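Local coordinates for glutamate--tRNA ligase (Elizabethkingia anophelis, PDB 6B1Z), which probably catalyses the ATP-dependent attachment of glutamate to its cognate tRNA, supplying charged tRNA for protein synthesis, at residues I47-D52 and I215-E220; E79-G84 and P89-E94; D97-Y102 and G206-H211. One frame throughout, in Å; residues are numbered along the deposited sequence. Where two conformers were deposited one is given.

Interaction 1: I47-D52 and I215-E220; sequences ILRIED and IIDDHE. With EDO (1,2-ethanediol), chain V.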
loop_
_atom_site.group_PDB
_atom_site.type_symbol
_atom_site.label_atom_id
_atom_site.label_comp_id
_atom_site.label_asym_id
_atom_site.label_seq_id
_atom_site.Cartn_x
_atom_site.Cartn_y
_atom_site.Cartn_z
ATOM N N ILE A 47 5.177 -9.688 -14.814
ATOM C CA ILE A 47 4.059 -9.493 -15.733
ATOM C C ILE A 47 2.922 -8.820 -14.977
ATOM O O ILE A 47 2.637 -9.174 -13.827
ATOM C CB ILE A 47 3.590 -10.847 -16.322
ATOM C CG1 ILE A 47 4.562 -11.376 -17.381
ATOM C CG2 ILE A 47 2.182 -10.743 -16.941
ATOM C CD1 ILE A 47 5.843 -11.964 -16.871
ATOM N N LEU A 48 2.265 -7.849 -15.613
ATOM C CA LEU A 48 1.008 -7.301 -15.105
ATOM C C LEU A 48 -0.123 -7.795 -15.994
ATOM O O LEU A 48 -0.122 -7.535 -17.207
ATOM C CB LEU A 48 1.035 -5.766 -15.090
ATOM C CG LEU A 48 -0.298 -5.102 -14.717
ATOM C CD1 LEU A 48 -0.682 -5.376 -13.253
ATOM C CD2 LEU A 48 -0.181 -3.591 -14.948
ATOM N N ARG A 49 -1.066 -8.532 -15.407
ATOM C CA ARG A 49 -2.237 -9.023 -16.117
ATOM C C ARG A 49 -3.473 -8.414 -15.474
ATOM O O ARG A 49 -3.689 -8.555 -14.262
ATOM C CB ARG A 49 -2.296 -10.555 -16.105
ATOM C CG ARG A 49 -3.420 -11.106 -16.979
ATOM C CD ARG A 49 -3.361 -12.628 -17.135
ATOM N NE ARG A 49 -3.674 -13.305 -15.870
ATOM C CZ ARG A 49 -2.944 -14.273 -15.324
ATOM N NH1 ARG A 49 -1.841 -14.715 -15.914
ATOM N NH2 ARG A 49 -3.341 -14.825 -14.192
ATOM N N ILE A 50 -4.266 -7.715 -16.271
ATOM C CA ILE A 50 -5.446 -7.020 -15.770
ATOM C C ILE A 50 -6.620 -7.992 -15.756
ATOM O O ILE A 50 -6.980 -8.589 -16.781
ATOM C CB ILE A 50 -5.751 -5.769 -16.607
ATOM C CG1 ILE A 50 -4.600 -4.767 -16.489
ATOM C CG2 ILE A 50 -7.099 -5.153 -16.184
ATOM C CD1 ILE A 50 -4.292 -4.298 -15.076
ATOM N N GLU A 51 -7.208 -8.168 -14.576
ATOM C CA GLU A 51 -8.262 -9.149 -14.370
ATOM C C GLU A 51 -9.616 -8.466 -14.513
ATOM O O GLU A 51 -10.322 -8.211 -13.536
ATOM C CB GLU A 51 -8.100 -9.785 -13.001
ATOM C CG GLU A 51 -6.692 -10.227 -12.744
ATOM C CD GLU A 51 -6.447 -11.612 -13.265
ATOM O OE1 GLU A 51 -7.151 -12.521 -12.771
ATOM O OE2 GLU A 51 -5.596 -11.781 -14.175
ATOM N N ASP A 52 -9.962 -8.153 -15.759
ATOM C CA ASP A 52 -11.140 -7.344 -16.040
ATOM C C ASP A 52 -12.270 -8.138 -16.689
ATOM O O ASP A 52 -13.029 -7.586 -17.489
ATOM C CB ASP A 52 -10.775 -6.134 -16.910
ATOM C CG ASP A 52 -10.229 -6.526 -18.281
ATOM O OD1 ASP A 52 -9.753 -7.671 -18.435
ATOM O OD2 ASP A 52 -10.275 -5.676 -19.201
ATOM N N ILE A 215 -5.966 -19.964 -14.367
ATOM C CA ILE A 215 -5.129 -21.128 -14.652
ATOM C C ILE A 215 -4.820 -21.201 -16.151
ATOM O O ILE A 215 -3.710 -21.580 -16.540
ATOM C CB ILE A 215 -5.732 -22.446 -14.097
ATOM C CG1 ILE A 215 -7.000 -22.883 -14.831
ATOM C CG2 ILE A 215 -5.943 -22.352 -12.573
ATOM C CD1 ILE A 215 -6.735 -23.993 -15.853
ATOM N N ILE A 216 -5.777 -20.821 -17.012
ATOM C CA ILE A 216 -5.512 -20.770 -18.455
ATOM C C ILE A 216 -4.382 -19.794 -18.741
ATOM O O ILE A 216 -3.426 -20.109 -19.467
ATOM C CB ILE A 216 -6.783 -20.371 -19.226
ATOM C CG1 ILE A 216 -7.808 -21.523 -19.224
ATOM C CG2 ILE A 216 -6.431 -19.910 -20.675
ATOM C CD1 ILE A 216 -9.199 -21.090 -19.633
ATOM N N ASP A 217 -4.464 -18.602 -18.156
ATOM C CA ASP A 217 -3.473 -17.589 -18.503
ATOM C C ASP A 217 -2.131 -17.816 -17.824
ATOM O O ASP A 217 -1.098 -17.444 -18.390
ATOM C CB ASP A 217 -4.005 -16.194 -18.179
ATOM C CG ASP A 217 -5.126 -15.757 -19.125
ATOM O OD1 ASP A 217 -5.276 -16.352 -20.223
ATOM O OD2 ASP A 217 -5.845 -14.804 -18.771
ATOM N N ASP A 218 -2.107 -18.392 -16.623
ATOM C CA ASP A 218 -0.824 -18.754 -16.032
ATOM C C ASP A 218 -0.125 -19.815 -16.873
ATOM O O ASP A 218 1.096 -19.770 -17.060
ATOM C CB ASP A 218 -1.015 -19.207 -14.585
ATOM C CG ASP A 218 -1.390 -18.059 -13.679
ATOM O OD1 ASP A 218 -1.858 -18.311 -12.553
ATOM O OD2 ASP A 218 -1.206 -16.888 -14.121
ATOM N N HIS A 219 -0.889 -20.756 -17.430
ATOM C CA HIS A 219 -0.314 -21.729 -18.349
ATOM C C HIS A 219 0.185 -21.057 -19.625
ATOM O O HIS A 219 1.349 -21.237 -20.017
ATOM C CB HIS A 219 -1.359 -22.801 -18.665
ATOM C CG HIS A 219 -0.884 -23.836 -19.637
ATOM N ND1 HIS A 219 0.014 -24.823 -19.292
ATOM C CD2 HIS A 219 -1.180 -24.033 -20.941
ATOM C CE1 HIS A 219 0.249 -25.587 -20.344
ATOM N NE2 HIS A 219 -0.460 -25.128 -21.360
ATOM N N GLU A 220 -0.682 -20.277 -20.289
ATOM C CA GLU A 220 -0.320 -19.670 -21.566
ATOM C C GLU A 220 0.852 -18.705 -21.429
ATOM O O GLU A 220 1.695 -18.616 -22.337
ATOM C CB GLU A 220 -1.524 -18.941 -22.170
ATOM C CG GLU A 220 -2.648 -19.868 -22.619
ATOM C CD GLU A 220 -2.214 -20.871 -23.670
ATOM O OE1 GLU A 220 -2.151 -20.500 -24.859
ATOM O OE2 GLU A 220 -1.932 -22.032 -23.307
HETATM C C1 EDO V . -4.447 -19.367 -10.598
HETATM O O1 EDO V . -5.774 -19.671 -10.162
HETATM C C2 EDO V . -3.548 -20.559 -10.320
HETATM O O2 EDO V . -2.495 -20.597 -11.293
#
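Arg49, just past the end of strand 45-48, reaches across to Asp217 and Asp218 on helix 210-220 and carries the whole contact. The tight part is the far end of its guanidinium. NH1 donates to Asp218 OD2 at 2.9 Å and NH2 to the same oxygen, Asp218 OD2, at 3.0 Å, so one carboxylate oxygen takes both terminal nitrogens. That oxygen lies in the guanidinium plane, but the carboxylate is turned 47° from it: NH1 comes nearly in line with the C-O bond, whereas NH2 arrives from above the carboxylate plane. Arg49 NE is used within its own segment, donating to Glu51 OE2 at 3.0 Å, and these bonds together fix the rotation of the group. Asp217 CB lies over one face, toward the rim, 3.5 Å from Arg49 NH1. The bend in the arginine chain at chi3 (69°) turns the guanidinium into this position.

The pairing with Asp217 is looser. Its OD2 stands 3.9 Å from Arg49 NE and well out of the plane, a long charge pairing to which no N-H points; that carboxylate is bound instead by Tyr99, Gln92 and Arg95. The second oxygen of the other carboxylate, Asp218 OD1, accepts from O2 of an ethanediol at 2.7 Å; the diol is probably from the crystallisation liquor and also bonds Tyr243. The buried arginine probably offsets the negative charge gathered around it.

Arg15 of strand 13-16 also bridges to Asp218 OD2, and Asn214 binds Arg49 NH2. The network thus ties the parallel strand pair 13-16 and 45-48 to helix 210-220, which has helix 96-106 against Ile216 and helix 236-246 against Ile215.

Interaction 2: E79-G84 and P89-E94; sequences ESPKHG and PYRQSE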
loop_
_atom_site.group_PDB
_atom_site.type_symbol
_atom_site.label_atom_id
_atom_site.label_comp_id
_atom_site.label_asym_id
_atom_site.label_seq_id
_atom_site.Cartn_x
_atom_site.Cartn_y
_atom_site.Cartn_z
ATOM N N GLU A 79 6.074 -6.924 -18.857
ATOM C CA GLU A 79 4.997 -7.236 -19.789
ATOM C C GLU A 79 3.712 -6.709 -19.172
ATOM O O GLU A 79 3.492 -6.897 -17.974
ATOM C CB GLU A 79 4.896 -8.751 -20.037
ATOM C CG GLU A 79 6.188 -9.338 -20.606
ATOM C CD GLU A 79 6.209 -10.851 -20.674
ATOM O OE1 GLU A 79 5.134 -11.501 -20.750
ATOM O OE2 GLU A 79 7.338 -11.400 -20.671
ATOM N N SER A 80 2.890 -6.016 -19.974
ATOM C CA SER A 80 1.694 -5.345 -19.464
ATOM C C SER A 80 0.883 -4.818 -20.639
ATOM O O SER A 80 1.376 -4.806 -21.774
ATOM C CB SER A 80 2.074 -4.187 -18.533
ATOM O OG SER A 80 2.708 -3.163 -19.281
ATOM N N PRO A 81 -0.344 -4.343 -20.422
ATOM C CA PRO A 81 -1.042 -3.669 -21.533
ATOM C C PRO A 81 -0.286 -2.457 -22.054
ATOM O O PRO A 81 -0.286 -2.201 -23.265
ATOM C CB PRO A 81 -2.398 -3.294 -20.914
ATOM C CG PRO A 81 -2.600 -4.278 -19.816
ATOM C CD PRO A 81 -1.225 -4.547 -19.249
ATOM N N LYS A 82 0.383 -1.704 -21.174
ATOM C CA LYS A 82 1.089 -0.502 -21.617
ATOM C C LYS A 82 2.358 -0.852 -22.385
ATOM O O LYS A 82 2.707 -0.178 -23.363
ATOM C CB LYS A 82 1.421 0.381 -20.407
ATOM C CG LYS A 82 2.100 1.700 -20.706
ATOM C CD LYS A 82 2.136 2.553 -19.436
ATOM C CE LYS A 82 2.698 3.944 -19.687
ATOM N NZ LYS A 82 2.552 4.804 -18.471
ATOM N N HIS A 83 3.067 -1.894 -21.951
ATOM C CA HIS A 83 4.350 -2.224 -22.559
ATOM C C HIS A 83 4.248 -3.285 -23.643
ATOM O O HIS A 83 5.191 -3.440 -24.427
ATOM C CB HIS A 83 5.338 -2.703 -21.485
ATOM C CG HIS A 83 6.766 -2.666 -21.931
ATOM N ND1 HIS A 83 7.511 -3.805 -22.148
ATOM C CD2 HIS A 83 7.578 -1.622 -22.231
ATOM C CE1 HIS A 83 8.725 -3.466 -22.547
ATOM N NE2 HIS A 83 8.790 -2.147 -22.608
ATOM N N GLY A 84 3.125 -4.000 -23.720
ATOM C CA GLY A 84 3.042 -5.160 -24.581
ATOM C C GLY A 84 3.831 -6.335 -24.013
ATOM O O GLY A 84 4.242 -6.356 -22.844
ATOM N N PRO A 89 -3.001 -10.597 -25.525
ATOM C CA PRO A 89 -3.373 -9.465 -24.663
ATOM C C PRO A 89 -3.139 -9.708 -23.181
ATOM O O PRO A 89 -3.358 -10.807 -22.672
ATOM C CB PRO A 89 -4.876 -9.294 -24.923
ATOM C CG PRO A 89 -5.142 -10.015 -26.217
ATOM C CD PRO A 89 -4.180 -11.173 -26.199
ATOM N N TYR A 90 -2.713 -8.659 -22.488
ATOM C CA TYR A 90 -2.539 -8.733 -21.044
ATOM C C TYR A 90 -3.760 -8.225 -20.289
ATOM O O TYR A 90 -3.679 -8.028 -19.073
ATOM C CB TYR A 90 -1.267 -7.974 -20.618
ATOM C CG TYR A 90 -0.029 -8.696 -21.100
ATOM C CD1 TYR A 90 0.499 -9.755 -20.375
ATOM C CD2 TYR A 90 0.581 -8.345 -22.316
ATOM C CE1 TYR A 90 1.612 -10.453 -20.832
ATOM C CE2 TYR A 90 1.696 -9.037 -22.783
ATOM C CZ TYR A 90 2.210 -10.077 -22.030
ATOM O OH TYR A 90 3.304 -10.774 -22.478
ATOM N N ARG A 91 -4.885 -8.021 -20.974
ATOM C CA ARG A 91 -6.184 -7.836 -20.326
ATOM C C ARG A 91 -7.043 -9.056 -20.606
ATOM O O ARG A 91 -7.192 -9.465 -21.762
ATOM C CB ARG A 91 -6.910 -6.591 -20.831
ATOM C CG ARG A 91 -6.168 -5.302 -20.655
ATOM C CD ARG A 91 -7.049 -4.165 -21.120
ATOM N NE ARG A 91 -6.395 -2.867 -20.965
ATOM C CZ ARG A 91 -6.203 -2.009 -21.956
ATOM N NH1 ARG A 91 -6.635 -2.294 -23.183
ATOM N NH2 ARG A 91 -5.603 -0.836 -21.730
ATOM N N GLN A 92 -7.616 -9.634 -19.549
ATOM C CA GLN A 92 -8.375 -10.870 -19.724
ATOM C C GLN A 92 -9.641 -10.655 -20.547
ATOM O O GLN A 92 -10.087 -11.583 -21.248
ATOM C CB GLN A 92 -8.686 -11.466 -18.351
ATOM C CG GLN A 92 -7.417 -11.980 -17.662
ATOM C CD GLN A 92 -7.696 -12.789 -16.417
ATOM O OE1 GLN A 92 -8.464 -12.374 -15.552
ATOM N NE2 GLN A 92 -7.049 -13.935 -16.311
ATOM N N SER A 93 -10.221 -9.446 -20.515
ATOM C CA SER A 93 -11.403 -9.165 -21.334
ATOM C C SER A 93 -11.127 -9.317 -22.827
ATOM O O SER A 93 -12.071 -9.437 -23.615
ATOM C CB SER A 93 -11.938 -7.757 -21.060
ATOM O OG SER A 93 -11.015 -6.747 -21.446
ATOM N N GLU A 94 -9.857 -9.334 -23.225
ATOM C CA GLU A 94 -9.466 -9.372 -24.623
ATOM C C GLU A 94 -9.004 -10.754 -25.064
ATOM O O GLU A 94 -8.482 -10.896 -26.179
ATOM C CB GLU A 94 -8.375 -8.328 -24.861
ATOM C CG GLU A 94 -8.898 -6.915 -24.631
ATOM C CD GLU A 94 -7.809 -5.864 -24.653
ATOM O OE1 GLU A 94 -6.647 -6.236 -24.897
ATOM O OE2 GLU A 94 -8.118 -4.673 -24.418
#
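Tyr90 is the main side chain here, lying against the turn of residues 79-84 from its CB to its hydroxyl. The polar link is at its far end: OH donates to Glu79 OE1 at 2.6 Å, from above the carboxylate plane, with ring and carboxylate turned 64° apart. Glu79 extends beyond CG to meet it, and its other oxygen, OE2, is paired with Arg13. The tyrosine hydroxyl is also bonded to the backbone N of Tyr87, so it is held by two partners, and the ring position is fixed at its tip.

Apolar and van der Waals contacts run along the rest of the ring. Ser80 N lies over one face, offset toward the rim, and Tyr90 CE2 touches the Gly84 backbone at C (3.7 Å). Nearer the main chain, Pro81 CD packs on Tyr90 CB at 3.7 Å. The proline then continues onto the next residue, its CG lying 3.8 Å from Arg91 CG and its CB over one face of the guanidinium.

The guanidinium under Pro81 has two acidic partners. NE is bridged to Glu63 on helix 62-73, while NH1 donates to Glu94 OE2 at 3.1 Å in the plane of the guanidinium, closing a salt bridge within residues 89-94.

Inside the turn, Ser80 OG accepts from His83 N at 3.0 Å, an ST motif; separately, Ser80 N donates to Gly84 O. Gly84, at positive phi (73°), completes the turn, and the tyrosine clasps it to the later part of the same loop, between helices 62-73 and 96-106 of the class I catalytic domain.

Interaction 3: D97-Y102 and G206-H211; sequences DIYDRY and GMPTYH. With FMT (formic acid), chain B; EDO (1,2-ethanediol), chain S.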
loop_
_atom_site.group_PDB
_atom_site.type_symbol
_atom_site.label_atom_id
_atom_site.label_comp_id
_atom_site.label_asym_id
_atom_site.label_seq_id
_atom_site.Cartn_x
_atom_site.Cartn_y
_atom_site.Cartn_z
ATOM N N ASP A 97 -11.150 -15.659 -27.295
ATOM C CA ASP A 97 -10.919 -16.787 -28.202
ATOM C C ASP A 97 -10.024 -17.844 -27.553
ATOM O O ASP A 97 -10.221 -19.050 -27.769
ATOM C CB ASP A 97 -10.326 -16.293 -29.519
ATOM C CG ASP A 97 -11.387 -15.780 -30.474
ATOM O OD1 ASP A 97 -12.528 -15.529 -30.022
ATOM O OD2 ASP A 97 -11.086 -15.640 -31.678
ATOM N N ILE A 98 -9.041 -17.413 -26.755
ATOM C CA ILE A 98 -8.219 -18.349 -25.988
ATOM C C ILE A 98 -9.087 -19.126 -25.012
ATOM O O ILE A 98 -8.980 -20.357 -24.888
ATOM C CB ILE A 98 -7.089 -17.595 -25.256
ATOM C CG1 ILE A 98 -6.162 -16.928 -26.268
ATOM C CG2 ILE A 98 -6.308 -18.534 -24.353
ATOM C CD1 ILE A 98 -5.222 -15.882 -25.674
ATOM N N TYR A 99 -9.955 -18.417 -24.295
ATOM C CA TYR A 99 -10.783 -19.086 -23.300
ATOM C C TYR A 99 -11.745 -20.068 -23.956
ATOM O O TYR A 99 -11.995 -21.156 -23.417
ATOM C CB TYR A 99 -11.549 -18.056 -22.477
ATOM C CG TYR A 99 -10.666 -17.088 -21.715
ATOM C CD1 TYR A 99 -9.469 -17.494 -21.122
ATOM C CD2 TYR A 99 -11.030 -15.755 -21.611
ATOM C CE1 TYR A 99 -8.670 -16.565 -20.418
ATOM C CE2 TYR A 99 -10.251 -14.836 -20.926
ATOM C CZ TYR A 99 -9.078 -15.242 -20.340
ATOM O OH TYR A 99 -8.320 -14.302 -19.678
ATOM N N ASP A 100 -12.299 -19.704 -25.117
ATOM C CA ASP A 100 -13.214 -20.609 -25.816
ATOM C C ASP A 100 -12.525 -21.915 -26.185
ATOM O O ASP A 100 -13.116 -22.995 -26.066
ATOM C CB ASP A 100 -13.755 -19.935 -27.075
ATOM C CG ASP A 100 -14.770 -18.854 -26.774
ATOM O OD1 ASP A 100 -15.196 -18.701 -25.612
ATOM O OD2 ASP A 100 -15.124 -18.125 -27.732
ATOM N N ARG A 101 -11.274 -21.832 -26.633
ATOM C CA ARG A 101 -10.506 -23.024 -26.976
ATOM C C ARG A 101 -10.410 -23.970 -25.783
ATOM O O ARG A 101 -10.639 -25.181 -25.915
ATOM C CB ARG A 101 -9.117 -22.594 -27.470
ATOM C CG ARG A 101 -8.125 -23.708 -27.756
ATOM C CD ARG A 101 -7.005 -23.229 -28.701
ATOM N NE ARG A 101 -5.931 -22.501 -28.025
ATOM C CZ ARG A 101 -5.664 -21.207 -28.200
ATOM N NH1 ARG A 101 -6.391 -20.474 -29.038
ATOM N NH2 ARG A 101 -4.660 -20.644 -27.538
ATOM N N TYR A 102 -10.107 -23.427 -24.600
ATOM C CA TYR A 102 -9.909 -24.269 -23.429
ATOM C C TYR A 102 -11.214 -24.666 -22.767
ATOM O O TYR A 102 -11.266 -25.714 -22.109
ATOM C CB TYR A 102 -8.962 -23.569 -22.456
ATOM C CG TYR A 102 -7.576 -23.508 -23.055
ATOM C CD1 TYR A 102 -6.961 -24.657 -23.528
ATOM C CD2 TYR A 102 -6.912 -22.298 -23.211
ATOM C CE1 TYR A 102 -5.708 -24.616 -24.097
ATOM C CE2 TYR A 102 -5.655 -22.249 -23.776
ATOM C CZ TYR A 102 -5.059 -23.409 -24.213
ATOM O OH TYR A 102 -3.808 -23.363 -24.782
ATOM N N GLY A 206 -20.219 -17.048 -21.629
ATOM C CA GLY A 206 -19.033 -17.666 -22.180
ATOM C C GLY A 206 -17.725 -17.151 -21.622
ATOM O O GLY A 206 -16.663 -17.699 -21.963
ATOM N N MET A 207 -17.759 -16.119 -20.776
ATOM C CA MET A 207 -16.476 -15.697 -20.238
ATOM C C MET A 207 -16.152 -16.478 -18.965
ATOM O O MET A 207 -17.049 -16.770 -18.162
ATOM C CB MET A 207 -16.468 -14.198 -19.939
ATOM C CG MET A 207 -16.330 -13.300 -21.188
ATOM S SD MET A 207 -14.883 -13.597 -22.265
ATOM C CE MET A 207 -13.575 -12.954 -21.212
ATOM N N PRO A 208 -14.887 -16.830 -18.777
ATOM C CA PRO A 208 -14.505 -17.578 -17.580
ATOM C C PRO A 208 -14.638 -16.742 -16.318
ATOM O O PRO A 208 -14.603 -15.509 -16.338
ATOM C CB PRO A 208 -13.041 -17.940 -17.840
ATOM C CG PRO A 208 -12.545 -16.784 -18.694
ATOM C CD PRO A 208 -13.719 -16.457 -19.596
ATOM N N THR A 209 -14.790 -17.443 -15.196
ATOM C CA THR A 209 -14.551 -16.843 -13.901
ATOM C C THR A 209 -13.049 -16.730 -13.663
ATOM O O THR A 209 -12.241 -17.325 -14.387
ATOM C CB THR A 209 -15.183 -17.686 -12.794
ATOM O OG1 THR A 209 -14.530 -18.960 -12.762
ATOM C CG2 THR A 209 -16.689 -17.854 -13.052
ATOM N N TYR A 210 -12.673 -15.978 -12.617
ATOM C CA TYR A 210 -11.258 -15.784 -12.297
ATOM C C TYR A 210 -10.533 -17.113 -12.136
ATOM O O TYR A 210 -9.373 -17.253 -12.533
ATOM C CB TYR A 210 -11.084 -14.979 -11.003
ATOM C CG TYR A 210 -11.545 -13.539 -11.014
ATOM C CD1 TYR A 210 -11.548 -12.779 -12.178
ATOM C CD2 TYR A 210 -11.959 -12.933 -9.836
ATOM C CE1 TYR A 210 -11.963 -11.448 -12.161
ATOM C CE2 TYR A 210 -12.374 -11.622 -9.812
ATOM C CZ TYR A 210 -12.374 -10.886 -10.972
ATOM O OH TYR A 210 -12.792 -9.578 -10.926
ATOM N N HIS A 211 -11.204 -18.104 -11.528
ATOM C CA HIS A 211 -10.547 -19.381 -11.272
ATOM C C HIS A 211 -10.029 -20.007 -12.562
ATOM O O HIS A 211 -8.873 -20.441 -12.637
ATOM C CB HIS A 211 -11.520 -20.338 -10.592
ATOM C CG HIS A 211 -11.946 -19.905 -9.226
ATOM N ND1 HIS A 211 -11.076 -19.823 -8.161
ATOM C CD2 HIS A 211 -13.164 -19.549 -8.748
ATOM C CE1 HIS A 211 -11.738 -19.425 -7.088
ATOM N NE2 HIS A 211 -13.008 -19.264 -7.414
HETATM C C FMT B . -11.666 -12.205 -29.279
HETATM O O1 FMT B . -11.064 -13.107 -28.700
HETATM O O2 FMT B . -11.302 -11.030 -29.293
HETATM C C1 EDO S . -13.932 -12.591 -34.086
HETATM O O1 EDO S . -13.836 -12.282 -32.691
HETATM C C2 EDO S . -12.903 -13.659 -34.429
HETATM O O2 EDO S . -12.941 -14.687 -33.432
HETATM O O HOH W 1 -15.824 -19.901 -23.054
#
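Tyr99, in the first half of helix 96-106, faces Pro208 with their CA atoms 7.0 Å apart; one residue further along the helix, Asp100 lies near Gly206. The segment of residues 206-211 is irregular at first, with Gly206 at positive phi (87°), and becomes helical after Thr209, the N-cap residue of helix 210-220.

The side chains of Pro208 and Tyr99 cross at about a right angle. Pro208 CG sits over one face, 3.6 Å from the centroid of the Tyr99 ring and 18° off its normal, a CH-pi contact; Pro208 CD comes to 3.4 Å from Tyr99 CD2. Met207 reaches the same ring differently: bent at chi2 and chi3, its chain brings CE to the edge, near the ring plane, 3.8 Å from Tyr99 CD2. One flank of the ring is therefore gripped over the face and at the rim.

The polar link is indirect. A water donates to Asp100 OD1 at 2.9 Å and to Gly206 O at 2.6 Å, bridging helix and loop at the more exposed border of the contact.

This CH-pi packing of proline on tyrosine holds the stretch leading into helix 210-220 against helix 96-106, where the chain returns to the catalytic core after what is probably the acceptor-binding insertion of glutamyl-tRNA synthetases.

Interactions 2 and 3 follow one another along the chain, and both lie within the loop closed by interaction 1. The centre of interaction 1 is about 9 Å from that of interaction 2 and about 11 Å from that of interaction 3. Leu48 N and Glu79 O, 2.8 Å apart, and Asp52 OD2 and Ser93 OG, 2.6 Å apart, join the first two. Toward the third, the backbone O of Gln92 lies 3.7 Å from Met207 CE. Interactions 1 and 3 share helix 210-220 and are joined by Tyr99 OH and Asp217 OD2, 2.7 Å apart. A bound formic acid molecule, probably from the crystallisation liquor, lies about 5 Å from the Asp218 side chain, consistent with the glutamate pocket of related enzymes bordering interaction 1.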